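Local coordinates for protein tyrosinase (PDB 6JUC) that probably hydroxylates L-tyrosine and oxidises L-dopa to L-dopaquinone with molecular oxygen at a paired copper centre, as tyrosinases do, at residues 103-108 with 406-411. The protein carries 2 engineered substitutions. Sequence-based numbering, arbitrary orientation.
Sequences FPTWFR and DDLRPF. Engineered in segment 103-108: Phe107 (natural residue His). With PER (peroxide ion), chain G.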
ATOM      1  N   PHE B 103      23.674 -21.279  10.391  1.00 13.57           N
ATOM      2  CA  PHE B 103      22.812 -20.208   9.870  1.00 13.66           C
ATOM      3  C   PHE B 103      23.575 -18.908   9.713  1.00 13.48           C
ATOM      4  O   PHE B 103      23.573 -18.312   8.639  1.00 13.77           O
ATOM      5  CB  PHE B 103      21.578 -20.023  10.751  1.00 14.78           C
ATOM      6  CG  PHE B 103      20.769 -18.779  10.511  1.00 13.13           C
ATOM      7  CD1 PHE B 103      19.880 -18.683   9.439  1.00 12.82           C
ATOM      8  CD2 PHE B 103      20.904 -17.696  11.367  1.00 14.21           C
ATOM      9  CE1 PHE B 103      19.176 -17.510   9.219  1.00 13.33           C
ATOM     10  CE2 PHE B 103      20.191 -16.519  11.166  1.00 15.32           C
ATOM     11  CZ  PHE B 103      19.308 -16.446  10.096  1.00 13.03           C
ATOM     12  N   PRO B 104      24.245 -18.408  10.755  1.00 13.94           N
ATOM     13  CA  PRO B 104      24.926 -17.121  10.579  1.00 13.73           C
ATOM     14  C   PRO B 104      26.023 -17.156   9.534  1.00 16.46           C
ATOM     15  O   PRO B 104      26.271 -16.168   8.830  1.00 16.25           O
ATOM     16  CB  PRO B 104      25.522 -16.861  11.972  1.00 14.28           C
ATOM     17  CG  PRO B 104      24.614 -17.640  12.889  1.00 13.82           C
ATOM     18  CD  PRO B 104      24.336 -18.922  12.126  1.00 14.23           C
ATOM     19  N   THR B 105      26.761 -18.264   9.434  1.00 16.15           N
ATOM     20  CA  THR B 105      27.943 -18.251   8.573  1.00 13.52           C
ATOM     21  C   THR B 105      27.618 -18.532   7.114  1.00 13.08           C
ATOM     22  O   THR B 105      28.254 -17.958   6.224  1.00 14.15           O
ATOM     23  CB  THR B 105      28.975 -19.279   9.066  1.00 13.59           C
ATOM     24  OG1 THR B 105      28.316 -20.520   9.351  1.00 15.86           O
ATOM     25  CG2 THR B 105      29.595 -18.787  10.367  1.00 14.72           C
ATOM     26  N   TRP B 106      26.637 -19.411   6.890  1.00 14.46           N
ATOM     27  CA  TRP B 106      26.127 -19.575   5.534  1.00 14.13           C
ATOM     28  C   TRP B 106      25.661 -18.224   4.997  1.00 14.43           C
ATOM     29  O   TRP B 106      26.025 -17.819   3.895  1.00 16.46           O
ATOM     30  CB  TRP B 106      24.989 -20.601   5.463  1.00 13.07           C
ATOM     31  CG  TRP B 106      24.678 -20.936   4.035  1.00 13.17           C
ATOM     32  CD1 TRP B 106      25.237 -21.941   3.303  1.00 14.07           C
ATOM     33  CD2 TRP B 106      23.753 -20.266   3.172  1.00 13.15           C
ATOM     34  NE1 TRP B 106      24.719 -21.943   2.033  1.00 14.44           N
ATOM     35  CE2 TRP B 106      23.799 -20.924   1.926  1.00 13.98           C
ATOM     36  CE3 TRP B 106      22.883 -19.182   3.319  1.00 13.54           C
ATOM     37  CZ2 TRP B 106      23.016 -20.536   0.842  1.00 11.97           C
ATOM     38  CZ3 TRP B 106      22.107 -18.796   2.236  1.00 13.22           C
ATOM     39  CH2 TRP B 106      22.186 -19.472   1.021  1.00 12.95           C
ATOM     40  N   PHE B 107      24.863 -17.501   5.774  1.00 15.33           N
ATOM     41  CA  PHE B 107      24.388 -16.197   5.304  1.00 14.78           C
ATOM     42  C   PHE B 107      25.496 -15.158   5.236  1.00 13.45           C
ATOM     43  O   PHE B 107      25.427 -14.279   4.370  1.00 14.98           O
ATOM     44  CB  PHE B 107      23.199 -15.720   6.151  1.00 14.19           C
ATOM     45  CG  PHE B 107      21.900 -16.365   5.716  1.00 12.38           C
ATOM     46  CD1 PHE B 107      21.216 -15.870   4.612  1.00 13.77           C
ATOM     47  CD2 PHE B 107      21.388 -17.466   6.378  1.00 13.90           C
ATOM     48  CE1 PHE B 107      20.059 -16.477   4.160  1.00 15.18           C
ATOM     49  CE2 PHE B 107      20.224 -18.065   5.935  1.00 15.06           C
ATOM     50  CZ  PHE B 107      19.556 -17.573   4.839  1.00 15.43           C
ATOM     51  N   ARG B 108      26.522 -15.199   6.087  1.00 14.39           N
ATOM     52  CA  ARG B 108      27.655 -14.266   5.936  1.00 12.73           C
ATOM     53  C   ARG B 108      28.255 -14.386   4.541  1.00 12.47           C
ATOM     54  O   ARG B 108      28.554 -13.401   3.870  1.00 14.43           O
ATOM     55  CB  ARG B 108      28.727 -14.532   6.985  1.00 14.51           C
ATOM     56  CG  ARG B 108      30.002 -13.719   6.861  1.00 16.15           C
ATOM     57  CD  ARG B 108      30.800 -13.723   8.174  1.00 16.35           C
ATOM     58  NE  ARG B 108      30.077 -12.991   9.216  1.00 13.59           N
ATOM     59  CZ  ARG B 108      30.360 -12.963  10.506  1.00 13.56           C
ATOM     60  NH1 ARG B 108      31.385 -13.656  11.005  1.00 14.19           N
ATOM     61  NH2 ARG B 108      29.607 -12.242  11.339  1.00 14.57           N
ATOM     62  N   ASP B 406      31.085 -28.023   8.197  1.00 17.83           N
ATOM     63  CA  ASP B 406      30.247 -28.259   7.019  1.00 17.79           C
ATOM     64  C   ASP B 406      30.668 -27.380   5.844  1.00 17.46           C
ATOM     65  O   ASP B 406      30.907 -26.187   6.001  1.00 17.98           O
ATOM     66  CB  ASP B 406      28.791 -27.932   7.322  1.00 19.60           C
ATOM     67  CG  ASP B 406      28.069 -28.879   8.244  1.00 19.56           C
ATOM     68  OD1 ASP B 406      28.639 -29.934   8.585  1.00 23.89           O
ATOM     69  OD2 ASP B 406      26.905 -28.561   8.600  1.00 24.80           O
ATOM     70  N   ASP B 407      30.687 -27.943   4.640  1.00 18.10           N
ATOM     71  CA  ASP B 407      30.802 -27.129   3.438  1.00 17.14           C
ATOM     72  C   ASP B 407      29.593 -26.215   3.295  1.00 17.18           C
ATOM     73  O   ASP B 407      28.441 -26.640   3.319  1.00 17.86           O
ATOM     74  CB  ASP B 407      30.923 -28.018   2.206  1.00 17.05           C
ATOM     75  CG  ASP B 407      32.249 -28.756   2.140  1.00 21.81           C
ATOM     76  OD1 ASP B 407      33.281 -28.201   2.581  1.00 19.97           O
ATOM     77  OD2 ASP B 407      32.242 -29.892   1.627  1.00 30.12           O
ATOM     78  N   LEU B 408      29.857 -24.930   3.105  1.00 15.95           N
ATOM     79  CA  LEU B 408      28.760 -23.977   2.893  1.00 16.72           C
ATOM     80  C   LEU B 408      28.456 -23.882   1.398  1.00 17.54           C
ATOM     81  O   LEU B 408      28.732 -22.888   0.727  1.00 16.91           O
ATOM     82  CB  LEU B 408      29.096 -22.632   3.536  1.00 15.26           C
ATOM     83  CG  LEU B 408      29.489 -22.720   5.015  1.00 14.77           C
ATOM     84  CD1 LEU B 408      30.099 -21.427   5.528  1.00 15.53           C
ATOM     85  CD2 LEU B 408      28.287 -23.098   5.871  1.00 18.80           C
ATOM     86  N   ARG B 409      27.858 -24.967   0.902  1.00 15.63           N
ATOM     87  CA  ARG B 409      27.493 -25.056  -0.512  1.00 16.63           C
ATOM     88  C   ARG B 409      26.457 -23.976  -0.796  1.00 15.37           C
ATOM     89  O   ARG B 409      25.618 -23.683   0.072  1.00 16.57           O
ATOM     90  CB  ARG B 409      26.983 -26.464  -0.824  1.00 15.69           C
ATOM     91  CG  ARG B 409      28.046 -27.552  -0.749  1.00 20.07           C
ATOM     92  CD  ARG B 409      27.479 -28.964  -0.727  1.00 21.62           C
ATOM     93  NE  ARG B 409      27.125 -29.404  -2.063  1.00 30.13           N
ATOM     94  CZ  ARG B 409      27.853 -30.110  -2.914  1.00 30.78           C
ATOM     95  NH1 ARG B 409      27.355 -30.414  -4.111  1.00 31.50           N
ATOM     96  NH2 ARG B 409      29.073 -30.520  -2.588  1.00 38.74           N
ATOM     97  N   PRO B 410      26.448 -23.351  -1.961  1.00 14.94           N
ATOM     98  CA  PRO B 410      27.303 -23.658  -3.110  1.00 15.33           C
ATOM     99  C   PRO B 410      28.501 -22.734  -3.276  1.00 16.56           C
ATOM    100  O   PRO B 410      28.980 -22.519  -4.400  1.00 18.62           O
ATOM    101  CB  PRO B 410      26.303 -23.343  -4.242  1.00 14.33           C
ATOM    102  CG  PRO B 410      25.668 -22.069  -3.741  1.00 15.24           C
ATOM    103  CD  PRO B 410      25.435 -22.308  -2.270  1.00 16.17           C
ATOM    104  N   PHE B 411      28.996 -22.147  -2.205  1.00 15.46           N
ATOM    105  CA  PHE B 411      29.940 -21.040  -2.304  1.00 14.97           C
ATOM    106  C   PHE B 411      31.391 -21.464  -2.408  1.00 15.24           C
ATOM    107  O   PHE B 411      31.932 -22.100  -1.494  1.00 15.88           O
ATOM    108  CB  PHE B 411      29.780 -20.109  -1.097  1.00 15.98           C
ATOM    109  CG  PHE B 411      28.368 -19.620  -0.910  1.00 15.73           C
ATOM    110  CD1 PHE B 411      27.655 -19.045  -1.955  1.00 14.04           C
ATOM    111  CD2 PHE B 411      27.770 -19.765   0.336  1.00 14.73           C
ATOM    112  CE1 PHE B 411      26.352 -18.609  -1.742  1.00 14.53           C
ATOM    113  CE2 PHE B 411      26.493 -19.316   0.561  1.00 14.35           C
ATOM    114  CZ  PHE B 411      25.780 -18.748  -0.489  1.00 14.83           C
TER
HETATM  115  O1  PER G 703      16.540 -17.188   6.078  0.82 20.54           O
HETATM  116  O2  PER G 703      16.309 -16.194   4.930  0.82 17.82           O
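Trp106 reaches from the first turn of helix 103-129 to the loop 406-411 and carries most of the contact. Its indole N-H meets the backbone carbonyl of Arg409, with NE1 2.8 Å from O and an N-H...O angle of 173°. The oxygen lies in the indole plane, while the donor stands off the carbonyl plane. Tryptophan suits this place: one edge carries the N-H while a flat apolar face takes the phenyl of Phe411. CG is anti to the backbone N (chi1 -169°), which swings the indole out to the loop.

Packing is tightest over that face, where CE2 of Phe411 comes within 3.4 Å of CE2 of Trp106. The two rings are inclined at 43°, so the phenyl leans on the indole obliquely. Leu408 slides alongside, its CB 3.9 Å from Trp106 CD1; the Leu408 methyl CD1 lies 4.0 Å from Thr105 O, as van der Waals packing against the helix backbone. Leu408 centres an inverse gamma turn, and the accepting carbonyl belongs to the cis peptide that precedes Pro410.

The loose side lies at Arg409, whose charged side chain leaves the backbone away from the helix and is exposed.

On the side of the helix turned from the loop, the engineered Phe107, a copper-binding histidine in nature, places CZ 3.3 Å from O1 of the bound peroxide. The contact backs the copper site, for the Trp106 side chain is about 6 Å from a bound copper ion. Helices 328-340 and 371-389 pack against Phe103 and Pro104, and the loop leads directly into strand 412-415.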